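Local structure of D-2-hydroxyacid dehydrogensase protein (Ketogulonicigenium vulgare, 4LSW) at residues I49-E54 against E69-Y74; A57-I62 against D82-R87; T193-V198 against I220-P225; D239-I244 against D267-D272; D258-E263 against V276-H281. The protein probably catalyses the NAD-dependent interconversion of D-2-hydroxyacids and 2-oxoacids. All coordinates share one frame; numbering follows the deposited sequence.

In the fold
From the N terminus, contact 1 (49-54 with 69-74) pairs two parallel strands and closes the loop around helix 59-63. Contact 2 (57-62 with 82-87) starts inside that loop and ends beyond it, so the two cross, and they touch through Ile71 and Ile49. Contact 1 lies in the sheet of the chain's first strands, and the helices of contact 2 pack on that sheet. The remaining contacts lie in the NAD-binding domain. Contact 3 (193-198 with 220-225) closes a loop round strand 200-203 and touches contact 4 where Ile220 meets Leu243. Contact 4 (239-244 with 267-272), round strand 254-257, crosses contact 5 (258-263 with 276-281), round helix 269-272; Glu240 probably hydrogen-bonds Glu261 between them.

Contact 1: residues I49-E54 against E69-Y74; sequences IATRGE and ELISVY
Thr51 and Val73 lie side by side and point the same way, their CG2 methyls 3.7 Å apart, on the face of the sheet that also carries Ile49 and Ile71. Thr51 CG2 meets the Ile71 CG2 methyl as well, at 3.9 Å. With OG1 anti to the backbone N (chi1 -170°), the Thr51 hydroxyl is held by Gly56 O while the methyl serves the apolar row. Val73 CG1 reaches past the end of the strand to Gly53 N, at 3.5 Å. On the other face Arg52 and Tyr74 also run side by side: Arg52 CG touches Tyr74 CB at 4.1 Å, and the guanidinium and ring planes are only 13° apart. The backbone evidence is a parallel ladder. Ile49 N bonds Leu70 O, Ser72 N bonds Ile49 O, Thr51 N bonds Ser72 O and Tyr74 N bonds Thr51 O, each at 2.9 Å; Gly53 N to Tyr74 O is weak. Strands 48-52 and 70-74 thus form, with helix 59-63, a beta-alpha-beta crossover unit. That helix lies over Ile49 and Ile71, whereas helix 287-306 packs on Ser72 and Tyr74 from the opposite face.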
# COMPACT_ATOMS: atom_id res chain seq x y z
N ILE A 49 19.86 -9.99 6.05
CA ILE A 49 18.85 -9.43 6.94
C ILE A 49 17.50 -9.67 6.30
O ILE A 49 17.33 -9.52 5.08
CB ILE A 49 19.08 -7.93 7.18
CG1 ILE A 49 20.32 -7.72 8.05
CG2 ILE A 49 17.85 -7.31 7.85
CD1 ILE A 49 20.74 -6.27 8.14
N ALA A 50 16.54 -10.10 7.12
CA ALA A 50 15.15 -10.21 6.69
C ALA A 50 14.39 -9.13 7.43
O ALA A 50 14.36 -9.09 8.66
CB ALA A 50 14.60 -11.59 7.04
N THR A 51 13.78 -8.23 6.67
CA THR A 51 13.15 -7.08 7.29
C THR A 51 11.77 -6.85 6.68
O THR A 51 11.22 -7.70 5.96
CB THR A 51 14.05 -5.82 7.19
OG1 THR A 51 13.51 -4.77 8.01
CG2 THR A 51 14.20 -5.35 5.75
N ARG A 52 11.21 -5.69 7.00
CA ARG A 52 9.92 -5.26 6.48
C ARG A 52 10.06 -3.83 5.98
O ARG A 52 10.99 -3.12 6.38
CB ARG A 52 8.86 -5.37 7.57
CG ARG A 52 8.53 -6.81 7.94
CD ARG A 52 7.77 -6.92 9.27
NE ARG A 52 6.43 -6.35 9.20
CZ ARG A 52 5.30 -7.06 9.23
NH1 ARG A 52 5.33 -8.38 9.34
NH2 ARG A 52 4.13 -6.43 9.17
N GLY A 53 9.17 -3.42 5.08
CA GLY A 53 9.21 -2.09 4.51
C GLY A 53 9.34 -1.02 5.58
O GLY A 53 10.15 -0.10 5.46
N GLU A 54 8.55 -1.17 6.64
CA GLU A 54 8.56 -0.24 7.76
C GLU A 54 9.93 -0.13 8.44
O GLU A 54 10.50 0.95 8.56
CB GLU A 54 7.54 -0.70 8.81
CG GLU A 54 6.17 -1.05 8.25
CD GLU A 54 5.37 -1.93 9.19
OE1 GLU A 54 5.04 -3.07 8.81
OE2 GLU A 54 5.06 -1.47 10.32
N GLU A 69 25.45 -9.68 3.01
CA GLU A 69 25.41 -9.87 1.56
C GLU A 69 24.12 -9.36 0.95
O GLU A 69 24.09 -8.88 -0.20
CB GLU A 69 25.58 -11.35 1.22
CG GLU A 69 26.91 -11.95 1.66
CD GLU A 69 26.96 -13.47 1.57
OE1 GLU A 69 26.01 -14.09 1.04
OE2 GLU A 69 27.96 -14.05 2.04
N LEU A 70 23.04 -9.45 1.72
CA LEU A 70 21.70 -9.29 1.17
C LEU A 70 20.74 -8.81 2.23
O LEU A 70 20.76 -9.27 3.36
CB LEU A 70 21.21 -10.63 0.61
CG LEU A 70 19.72 -10.73 0.25
CD1 LEU A 70 19.36 -9.82 -0.90
CD2 LEU A 70 19.34 -12.16 -0.07
N ILE A 71 19.88 -7.87 1.85
CA ILE A 71 18.76 -7.49 2.69
C ILE A 71 17.50 -7.78 1.90
O ILE A 71 17.30 -7.24 0.82
CB ILE A 71 18.79 -5.99 3.06
CG1 ILE A 71 20.08 -5.67 3.83
CG2 ILE A 71 17.58 -5.64 3.91
CD1 ILE A 71 20.35 -4.18 4.00
N SER A 72 16.67 -8.68 2.43
CA SER A 72 15.42 -9.06 1.80
C SER A 72 14.26 -8.46 2.57
O SER A 72 14.13 -8.65 3.78
CB SER A 72 15.31 -10.58 1.68
OG SER A 72 16.16 -11.06 0.66
N VAL A 73 13.44 -7.70 1.85
CA VAL A 73 12.33 -6.97 2.45
C VAL A 73 11.00 -7.67 2.18
O VAL A 73 10.71 -8.06 1.04
CB VAL A 73 12.25 -5.53 1.89
CG1 VAL A 73 11.12 -4.77 2.53
CG2 VAL A 73 13.58 -4.80 2.11
N TYR A 74 10.21 -7.83 3.24
CA TYR A 74 8.82 -8.29 3.13
C TYR A 74 7.96 -7.07 2.85
O TYR A 74 7.82 -6.19 3.70
CB TYR A 74 8.42 -8.94 4.46
CG TYR A 74 7.04 -9.56 4.53
CD1 TYR A 74 5.91 -8.78 4.77
CD2 TYR A 74 6.87 -10.93 4.44
CE1 TYR A 74 4.65 -9.34 4.87
CE2 TYR A 74 5.62 -11.50 4.54
CZ TYR A 74 4.52 -10.71 4.75
OH TYR A 74 3.27 -11.30 4.85

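Contact 2: residues A57-I62 against D82-R87; sequences ASRALI and DLAACR
The N-terminal ends of two helices, 59-63 and 83-89, meet where Asp82, the N-cap of the second, turns towards Ala57 and Arg59 at the start of the first. Asp82 N donates to Ala57 O over 3.0 Å. The Asp82 carboxylate divides its work: OD1 accepts from Ala85 N at 3.0 Å, met from above the carboxylate plane, as a capping bond, while OD2 faces the other helix. There OD2 takes a hydrogen bond from a water that accepts from Arg59 N, and it lies 3.5 Å from Arg59 CB. The guanidinium stands almost perpendicular to the carboxylate, the planes 89° apart, and Arg59 NE is 4.0 Å from Asp82 OD2, so this salt bridge is long and rests on charge alone. The Arg59 chain bends at chi3 (-68°), which turns NE aside, and the guanidinium lies over Ala85, whose CB sits 3.9 Å above the plane's centre; NH1 bridges to Glu88. An alanine in place of Arg59 would probably leave Asp82 and Glu88 without this positive partner and take the guanidinium cover off one side of the Ala85 methyl. Ile62 CD1 packs on Ala85 CB at 3.8 Å and on Cys86 SG. Ser58 caps its own helix at Leu61 N. Both helices rest on Ile71 of strand 70-74, the arrangement of successive right-handed crossover helices on one face of a largely parallel alpha/beta sheet.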
# COMPACT_ATOMS: atom_id res chain seq x y z
N ALA A 57 16.52 -0.99 7.36
CA ALA A 57 17.82 -1.42 7.86
C ALA A 57 18.73 -0.20 7.87
O ALA A 57 19.04 0.35 6.82
CB ALA A 57 18.41 -2.50 6.97
N SER A 58 19.13 0.23 9.06
CA SER A 58 19.92 1.46 9.18
C SER A 58 21.39 1.25 8.84
O SER A 58 21.88 0.11 8.82
CB SER A 58 19.82 2.02 10.60
OG SER A 58 20.46 1.15 11.52
N ARG A 59 22.08 2.35 8.59
CA ARG A 59 23.53 2.31 8.39
C ARG A 59 24.25 1.65 9.57
O ARG A 59 25.14 0.84 9.37
CB ARG A 59 24.07 3.73 8.16
CG ARG A 59 25.59 3.77 8.06
CD ARG A 59 26.10 5.16 7.70
NE ARG A 59 25.74 5.56 6.34
CZ ARG A 59 26.46 5.26 5.26
NH1 ARG A 59 27.57 4.56 5.38
NH2 ARG A 59 26.06 5.67 4.06
N ALA A 60 23.85 2.00 10.79
CA ALA A 60 24.52 1.45 11.96
C ALA A 60 24.32 -0.07 12.03
O ALA A 60 25.24 -0.80 12.39
CB ALA A 60 24.04 2.13 13.23
N LEU A 61 23.13 -0.53 11.68
CA LEU A 61 22.87 -1.96 11.68
C LEU A 61 23.71 -2.66 10.61
O LEU A 61 24.31 -3.72 10.86
CB LEU A 61 21.39 -2.23 11.43
CG LEU A 61 21.09 -3.72 11.31
CD1 LEU A 61 21.42 -4.41 12.63
CD2 LEU A 61 19.65 -3.96 10.91
N ILE A 62 23.76 -2.08 9.43
CA ILE A 62 24.58 -2.59 8.34
C ILE A 62 26.06 -2.64 8.75
O ILE A 62 26.75 -3.62 8.47
CB ILE A 62 24.37 -1.74 7.07
CG1 ILE A 62 22.97 -2.01 6.50
CG2 ILE A 62 25.44 -2.04 6.03
CD1 ILE A 62 22.47 -0.96 5.53
N ASP A 82 18.75 1.71 4.18
CA ASP A 82 19.73 2.73 3.81
C ASP A 82 20.45 2.29 2.54
O ASP A 82 21.41 1.53 2.59
CB ASP A 82 20.73 2.98 4.94
CG ASP A 82 21.60 4.19 4.70
OD1 ASP A 82 22.01 4.41 3.55
OD2 ASP A 82 21.87 4.93 5.68
N LEU A 83 19.97 2.77 1.40
CA LEU A 83 20.48 2.32 0.11
C LEU A 83 21.92 2.76 -0.14
O LEU A 83 22.69 2.02 -0.75
CB LEU A 83 19.59 2.80 -1.03
CG LEU A 83 18.12 2.37 -1.02
CD1 LEU A 83 17.47 2.70 -2.36
CD2 LEU A 83 17.98 0.88 -0.70
N ALA A 84 22.28 3.95 0.32
CA ALA A 84 23.64 4.45 0.16
C ALA A 84 24.64 3.54 0.89
O ALA A 84 25.71 3.23 0.37
CB ALA A 84 23.76 5.88 0.66
N ALA A 85 24.27 3.11 2.09
CA ALA A 85 25.10 2.19 2.86
C ALA A 85 25.23 0.86 2.11
O ALA A 85 26.29 0.26 2.08
CB ALA A 85 24.51 1.97 4.25
N CYS A 86 24.13 0.41 1.52
CA CYS A 86 24.15 -0.83 0.76
C CYS A 86 25.08 -0.73 -0.44
O CYS A 86 25.92 -1.60 -0.65
CB CYS A 86 22.74 -1.22 0.31
SG CYS A 86 21.68 -1.79 1.66
N ARG A 87 24.93 0.33 -1.23
CA ARG A 87 25.72 0.47 -2.45
C ARG A 87 27.20 0.68 -2.17
O ARG A 87 28.05 0.26 -2.97
CB ARG A 87 25.15 1.58 -3.33
CG ARG A 87 23.80 1.22 -3.93
CD ARG A 87 23.41 2.18 -5.02
NE ARG A 87 22.11 1.86 -5.60
CZ ARG A 87 20.96 2.44 -5.26
NH1 ARG A 87 20.95 3.39 -4.33
NH2 ARG A 87 19.83 2.08 -5.85
O HOH W 1 20.66 4.86 8.12

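Contact 3: residues T193-V198 against I220-P225; sequences TLARDV and IEALGP
Ala195 O accepts from Val198 N at 3.3 Å and lies just as close, 3.3 Å, to Ala222 O across the contact. The two oxygens are both acceptors, so the second pair is a close approach without a bond and is probably mildly repulsive. Arg196 CA approaches Ala222 O at 3.4 Å with an angle of 155° at the hydrogen, a CA-H...O contact. The apolar evidence is equally local. Ala195 CB sits 3.7 Å from Leu223 N and 4.0 Å from Ala222 CB, while Ala222 CB in turn lies against the backbone of Arg196. Small methyls at these places let the two backbones come within 4.5 Å, measured from Ala195 CA to Leu223 CA. Helix 191-196 leads into strand 200-203 and helix 217-223 follows that strand, so the contact joins consecutive helices of the Rossmann-type NAD-binding domain. Val198 is on the way into the strand; its CG2 methyl meets Leu223 CD1 at 4.1 Å, the two side chains crossing at a slant. Leu223 CD1, placed by a chi2 of 46°, also comes near Val198 O. The side chain further packs on Leu252. Beyond it Gly224 ends the helix with positive phi, 95°, an angle that favours glycine. On the flank, Asp197 OD1 lies over the centre of the Arg196 guanidinium.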
# COMPACT_ATOMS: atom_id res chain seq x y z
N THR A 193 -7.32 18.88 -13.19
CA THR A 193 -8.14 18.65 -14.37
C THR A 193 -8.77 17.26 -14.33
O THR A 193 -9.94 17.09 -14.66
CB THR A 193 -7.31 18.77 -15.65
OG1 THR A 193 -6.64 20.04 -15.66
CG2 THR A 193 -8.20 18.65 -16.88
N LEU A 194 -8.00 16.27 -13.90
CA LEU A 194 -8.51 14.91 -13.77
C LEU A 194 -9.74 14.91 -12.86
O LEU A 194 -10.80 14.38 -13.20
CB LEU A 194 -7.43 13.99 -13.20
CG LEU A 194 -7.83 12.52 -13.00
CD1 LEU A 194 -8.08 11.88 -14.34
CD2 LEU A 194 -6.73 11.80 -12.25
N ALA A 195 -9.58 15.53 -11.69
CA ALA A 195 -10.64 15.53 -10.69
C ALA A 195 -11.89 16.28 -11.14
O ALA A 195 -13.02 15.88 -10.83
CB ALA A 195 -10.10 16.13 -9.41
N ARG A 196 -11.68 17.38 -11.85
CA ARG A 196 -12.78 18.23 -12.29
C ARG A 196 -13.86 17.47 -13.06
O ARG A 196 -15.05 17.73 -12.88
CB ARG A 196 -12.24 19.39 -13.15
CG ARG A 196 -13.32 20.37 -13.60
CD ARG A 196 -12.77 21.41 -14.56
NE ARG A 196 -11.99 20.80 -15.63
CZ ARG A 196 -12.41 20.66 -16.89
NH1 ARG A 196 -13.61 21.10 -17.25
NH2 ARG A 196 -11.62 20.09 -17.80
N ASP A 197 -13.43 16.52 -13.89
CA ASP A 197 -14.33 15.84 -14.81
C ASP A 197 -14.76 14.45 -14.37
O ASP A 197 -15.28 13.69 -15.18
CB ASP A 197 -13.67 15.73 -16.20
CG ASP A 197 -13.43 17.08 -16.83
OD1 ASP A 197 -14.17 18.02 -16.51
OD2 ASP A 197 -12.49 17.19 -17.65
N VAL A 198 -14.55 14.09 -13.11
CA VAL A 198 -14.95 12.75 -12.64
C VAL A 198 -15.81 12.76 -11.39
O VAL A 198 -15.83 13.74 -10.64
CB VAL A 198 -13.74 11.80 -12.43
CG1 VAL A 198 -12.92 11.71 -13.68
CG2 VAL A 198 -12.89 12.26 -11.24
N ILE A 220 -9.00 18.45 -4.44
CA ILE A 220 -10.17 18.06 -3.66
C ILE A 220 -11.39 18.89 -4.04
O ILE A 220 -12.50 18.38 -4.19
CB ILE A 220 -9.87 18.15 -2.15
CG1 ILE A 220 -8.81 17.10 -1.78
CG2 ILE A 220 -11.14 17.96 -1.35
CD1 ILE A 220 -8.17 17.32 -0.42
N GLU A 221 -11.19 20.19 -4.22
CA GLU A 221 -12.29 21.08 -4.58
C GLU A 221 -12.81 20.80 -5.99
O GLU A 221 -14.01 20.87 -6.25
CB GLU A 221 -11.88 22.55 -4.44
CG GLU A 221 -11.76 22.95 -2.98
CD GLU A 221 -11.69 24.44 -2.77
OE1 GLU A 221 -11.42 25.20 -3.74
OE2 GLU A 221 -11.91 24.85 -1.62
N ALA A 222 -11.89 20.47 -6.88
CA ALA A 222 -12.27 20.10 -8.24
C ALA A 222 -13.05 18.78 -8.28
O ALA A 222 -13.93 18.61 -9.12
CB ALA A 222 -11.04 20.06 -9.15
N LEU A 223 -12.71 17.87 -7.38
CA LEU A 223 -13.44 16.61 -7.28
C LEU A 223 -14.90 16.90 -6.92
O LEU A 223 -15.81 16.31 -7.49
CB LEU A 223 -12.77 15.69 -6.26
CG LEU A 223 -13.32 14.28 -6.09
CD1 LEU A 223 -13.54 13.65 -7.47
CD2 LEU A 223 -12.36 13.47 -5.25
N GLY A 224 -15.11 17.82 -5.98
CA GLY A 224 -16.41 18.47 -5.88
C GLY A 224 -17.41 17.89 -4.91
O GLY A 224 -17.19 16.83 -4.30
N PRO A 225 -18.54 18.58 -4.76
CA PRO A 225 -19.49 18.29 -3.67
C PRO A 225 -20.22 16.96 -3.80
O PRO A 225 -20.80 16.49 -2.82
CB PRO A 225 -20.51 19.44 -3.77
CG PRO A 225 -20.33 20.02 -5.14
CD PRO A 225 -18.87 19.83 -5.46

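Contact 4: residues D239-I244 against D267-D272; sequences DEEALI and DPRFRD
Glu241 and Arg269 meet carboxylate to guanidinium: Arg269 NH2 donates to Glu241 OE2 at 2.9 Å and NH1 to OE1 at 3.3 Å. The Glu241 chain bends at chi2 (-66°), turning CD back towards Arg269. This grip is end-on, with both oxygens near the guanidinium plane, although the carboxylate plane is turned 46° from it. Ile244 lies beneath the salt bridge, its CD1 3.5 Å from the guanidinium plane towards the rim. The same side chain covers a face of Phe270, with CG1 4.0 Å from the ring centroid as a CH-pi contact, and Leu243 CD2 touches the ring edge at CE1. Glu240 OE1 also comes to that ring's edge, 3.5 Å from Phe270 CE2. These residues dock helix 240-249 against the short helical turn that precedes strand 276-278 in the NAD-binding domain. In the second shell Asp267 positions Arg269 from the side: OD1 takes NE at 3.0 Å and OD2 takes NH2 at 2.9 Å, while OD1 accepts Arg269 N as well through its anti lone pair. Glu241, Arg269 and Asp267 therefore form one salt-bridge network. Two waters link Glu240 OE1 to Asp267, one through its N and the other through OD2. Glu240 OE2 is bonded to Glu261 N.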
# COMPACT_ATOMS: atom_id res chain seq x y z
N ASP A 239 -3.29 15.84 1.36
CA ASP A 239 -3.32 16.83 2.43
C ASP A 239 -4.53 16.52 3.31
O ASP A 239 -5.67 16.86 2.96
CB ASP A 239 -3.42 18.23 1.82
CG ASP A 239 -3.36 19.34 2.87
OD1 ASP A 239 -3.70 19.11 4.04
OD2 ASP A 239 -3.00 20.48 2.49
N GLU A 240 -4.30 15.87 4.44
CA GLU A 240 -5.40 15.47 5.32
C GLU A 240 -6.16 16.63 5.96
O GLU A 240 -7.37 16.54 6.17
CB GLU A 240 -4.94 14.48 6.41
CG GLU A 240 -4.51 13.12 5.86
CD GLU A 240 -4.37 12.06 6.94
OE1 GLU A 240 -4.60 12.35 8.13
OE2 GLU A 240 -4.04 10.91 6.57
N GLU A 241 -5.46 17.72 6.26
CA GLU A 241 -6.14 18.91 6.78
C GLU A 241 -7.08 19.50 5.74
O GLU A 241 -8.21 19.88 6.06
CB GLU A 241 -5.11 19.96 7.21
CG GLU A 241 -4.36 19.61 8.49
CD GLU A 241 -5.24 19.57 9.73
OE1 GLU A 241 -6.36 20.13 9.71
OE2 GLU A 241 -4.81 18.98 10.73
N ALA A 242 -6.63 19.56 4.49
CA ALA A 242 -7.47 20.03 3.40
C ALA A 242 -8.63 19.07 3.17
O ALA A 242 -9.75 19.50 2.86
CB ALA A 242 -6.68 20.20 2.14
N LEU A 243 -8.36 17.77 3.31
CA LEU A 243 -9.37 16.74 3.07
C LEU A 243 -10.47 16.82 4.13
O LEU A 243 -11.66 16.82 3.82
CB LEU A 243 -8.73 15.36 3.05
CG LEU A 243 -9.67 14.15 2.89
CD1 LEU A 243 -10.51 14.32 1.65
CD2 LEU A 243 -8.87 12.87 2.82
N ILE A 244 -10.06 16.92 5.39
CA ILE A 244 -11.02 16.99 6.48
C ILE A 244 -11.89 18.24 6.39
O ILE A 244 -13.11 18.16 6.53
CB ILE A 244 -10.30 16.90 7.84
CG1 ILE A 244 -9.74 15.48 8.01
CG2 ILE A 244 -11.25 17.20 8.97
CD1 ILE A 244 -8.72 15.34 9.12
N ASP A 267 -6.30 10.24 12.46
CA ASP A 267 -6.94 11.47 12.94
C ASP A 267 -8.38 11.22 13.38
O ASP A 267 -9.22 10.79 12.59
CB ASP A 267 -6.90 12.51 11.82
CG ASP A 267 -6.98 13.93 12.35
OD1 ASP A 267 -7.95 14.25 13.06
OD2 ASP A 267 -6.06 14.71 12.03
N PRO A 268 -8.68 11.48 14.67
CA PRO A 268 -10.01 11.21 15.23
C PRO A 268 -11.14 11.89 14.45
O PRO A 268 -12.27 11.40 14.44
CB PRO A 268 -9.93 11.82 16.63
CG PRO A 268 -8.48 11.80 16.97
CD PRO A 268 -7.75 12.01 15.68
N ARG A 269 -10.83 13.00 13.79
CA ARG A 269 -11.84 13.76 13.08
C ARG A 269 -12.46 12.99 11.91
O ARG A 269 -13.59 13.27 11.50
CB ARG A 269 -11.27 15.09 12.60
CG ARG A 269 -11.12 16.11 13.71
CD ARG A 269 -10.38 17.33 13.20
NE ARG A 269 -9.05 16.98 12.73
CZ ARG A 269 -8.24 17.80 12.08
NH1 ARG A 269 -8.63 19.05 11.83
NH2 ARG A 269 -7.04 17.41 11.69
N PHE A 270 -11.73 12.01 11.38
CA PHE A 270 -12.27 11.16 10.32
C PHE A 270 -13.47 10.37 10.82
O PHE A 270 -14.33 9.97 10.05
CB PHE A 270 -11.19 10.22 9.78
CG PHE A 270 -10.24 10.86 8.82
CD1 PHE A 270 -10.71 11.45 7.65
CD2 PHE A 270 -8.87 10.85 9.07
CE1 PHE A 270 -9.83 12.04 6.76
CE2 PHE A 270 -7.99 11.44 8.18
CZ PHE A 270 -8.47 12.04 7.02
N ARG A 271 -13.50 10.14 12.14
CA ARG A 271 -14.56 9.36 12.76
C ARG A 271 -15.85 10.18 12.90
O ARG A 271 -16.95 9.63 12.90
CB ARG A 271 -14.08 8.87 14.13
CG ARG A 271 -14.86 7.71 14.73
CD ARG A 271 -14.24 7.27 16.07
NE ARG A 271 -13.20 6.26 15.91
CZ ARG A 271 -11.90 6.48 16.09
NH1 ARG A 271 -11.46 7.68 16.45
NH2 ARG A 271 -11.03 5.49 15.93
N ASP A 272 -15.69 11.51 12.99
CA ASP A 272 -16.82 12.42 13.19
C ASP A 272 -17.59 12.76 11.91
O ASP A 272 -18.72 13.23 11.97
CB ASP A 272 -16.33 13.73 13.84
CG ASP A 272 -15.61 13.50 15.15
OD1 ASP A 272 -15.97 12.54 15.87
OD2 ASP A 272 -14.68 14.27 15.46
O HOH W 2 -4.79 10.31 9.93
O HOH W 3 -4.14 14.28 9.93

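Contact 5: residues D258-E263 against V276-H281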
# COMPACT_ATOMS: atom_id res chain seq x y z
N ASP A 258 -8.19 3.77 3.06
CA ASP A 258 -7.57 2.56 3.60
C ASP A 258 -6.22 2.91 4.22
O ASP A 258 -5.58 2.06 4.80
CB ASP A 258 -7.43 1.49 2.50
CG ASP A 258 -6.97 0.13 3.03
OD1 ASP A 258 -7.63 -0.43 3.95
OD2 ASP A 258 -5.94 -0.38 2.51
N VAL A 259 -5.79 4.17 4.11
CA VAL A 259 -4.50 4.54 4.65
C VAL A 259 -4.59 5.93 5.27
O VAL A 259 -5.36 6.77 4.80
CB VAL A 259 -3.45 4.54 3.55
CG1 VAL A 259 -3.83 5.56 2.55
CG2 VAL A 259 -2.05 4.81 4.11
N PHE A 260 -3.84 6.14 6.34
CA PHE A 260 -3.93 7.39 7.10
C PHE A 260 -2.57 7.78 7.66
O PHE A 260 -1.76 6.92 7.99
CB PHE A 260 -4.88 7.23 8.29
CG PHE A 260 -6.24 6.68 7.95
CD1 PHE A 260 -6.43 5.31 7.82
CD2 PHE A 260 -7.33 7.52 7.82
CE1 PHE A 260 -7.69 4.80 7.53
CE2 PHE A 260 -8.59 7.02 7.53
CZ PHE A 260 -8.77 5.64 7.38
N GLU A 261 -2.33 9.09 7.79
CA GLU A 261 -1.13 9.56 8.48
C GLU A 261 -1.18 9.07 9.93
O GLU A 261 -2.21 9.18 10.59
CB GLU A 261 -1.05 11.09 8.45
CG GLU A 261 -0.70 11.68 7.09
CD GLU A 261 0.75 11.46 6.67
OE1 GLU A 261 1.56 10.94 7.47
OE2 GLU A 261 1.08 11.81 5.52
N GLY A 262 -0.07 8.50 10.39
CA GLY A 262 0.03 8.05 11.77
C GLY A 262 -0.80 6.82 12.14
O GLY A 262 -0.99 6.54 13.32
N GLU A 263 -1.30 6.11 11.13
CA GLU A 263 -2.05 4.88 11.36
C GLU A 263 -1.24 3.90 12.22
O GLU A 263 -0.01 3.87 12.13
CB GLU A 263 -2.43 4.22 10.03
CG GLU A 263 -1.23 3.76 9.22
CD GLU A 263 -1.62 3.18 7.87
OE1 GLU A 263 -2.69 3.55 7.36
OE2 GLU A 263 -0.85 2.36 7.35
N VAL A 276 -17.49 9.33 5.34
CA VAL A 276 -16.18 8.71 5.25
C VAL A 276 -16.26 7.22 5.56
O VAL A 276 -16.76 6.81 6.62
CB VAL A 276 -15.18 9.36 6.23
CG1 VAL A 276 -13.87 8.61 6.21
CG2 VAL A 276 -14.94 10.80 5.88
N LEU A 277 -15.78 6.40 4.62
CA LEU A 277 -15.61 4.97 4.86
C LEU A 277 -14.20 4.70 5.35
O LEU A 277 -13.23 4.99 4.65
CB LEU A 277 -15.86 4.19 3.56
CG LEU A 277 -15.72 2.67 3.70
CD1 LEU A 277 -16.91 2.17 4.45
CD2 LEU A 277 -15.60 1.99 2.34
N LEU A 278 -14.08 4.13 6.55
CA LEU A 278 -12.77 3.82 7.11
C LEU A 278 -12.41 2.34 6.89
O LEU A 278 -13.24 1.47 7.13
CB LEU A 278 -12.78 4.11 8.61
CG LEU A 278 -13.18 5.50 9.07
CD1 LEU A 278 -13.44 5.49 10.59
CD2 LEU A 278 -12.10 6.50 8.72
N GLN A 279 -11.18 2.07 6.47
CA GLN A 279 -10.65 0.69 6.42
C GLN A 279 -9.25 0.63 7.03
O GLN A 279 -8.44 1.55 6.84
CB GLN A 279 -10.63 0.16 4.98
CG GLN A 279 -11.99 0.09 4.31
CD GLN A 279 -12.81 -1.12 4.73
OE1 GLN A 279 -12.64 -2.22 4.19
NE2 GLN A 279 -13.72 -0.92 5.68
N PRO A 280 -8.94 -0.45 7.76
CA PRO A 280 -7.70 -0.52 8.54
C PRO A 280 -6.45 -0.96 7.76
O PRO A 280 -5.78 -1.92 8.15
CB PRO A 280 -8.04 -1.54 9.63
CG PRO A 280 -8.96 -2.49 8.92
CD PRO A 280 -9.82 -1.60 8.03
N HIS A 281 -6.13 -0.23 6.70
CA HIS A 281 -5.01 -0.57 5.82
C HIS A 281 -4.90 -2.05 5.52
O HIS A 281 -3.88 -2.69 5.79
CB HIS A 281 -3.68 0.01 6.33
CG HIS A 281 -2.69 0.25 5.24
ND1 HIS A 281 -1.59 1.08 5.39
CD2 HIS A 281 -2.64 -0.21 3.96
CE1 HIS A 281 -0.90 1.10 4.26
NE2 HIS A 281 -1.51 0.33 3.38
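Asp258 and Gln279 run closest, CA to CA 4.6 Å, before one segment folds through a type II turn from Phe260 to Glu263 and the other through an inverse gamma turn centred on Pro280. These bends bring Glu263 and His281 together. His281 ND1 points at Glu263 OE2 almost straight, with an angle of 172° at the hydrogen; the modelled 2.5 Å is very short, so the exact length is doubtful. The bond between Glu263 and His281 is consistent with the His-carboxylate pair found in the active sites of D-2-hydroxyacid dehydrogenases. OE2 lies at the edge of the ring, and the carboxylate plane is inclined 62° to it. Glu263 OE1 meanwhile accepts from Phe260 N at 3.0 Å, so the carboxylate ties the histidine to its own turn. An alanine in place of Glu263 would probably leave ND1 without this acceptor, Phe260 N without its bond, and the imidazole freer to turn. Val259 runs alongside His281, its CB over one ring face and its CG2 3.9 Å from CE1. Further along, the edge of the Phe260 ring meets Gln279 O, with CE1 3.4 Å away, and Phe260 CZ touches Leu278 CD2 at 3.7 Å. Anti to the backbone N (chi1 -172°), Asp258 CG lies beside the His281 backbone; OD1 is bonded to His282 N and OD2 to Ala283 N. Backbone bonds from Leu277 and Gln279 attach strand 276-278 to strand 254-257, helix 101-116 covers Asp258 and Leu277, and helix 240-249 touches Phe260 and Val276.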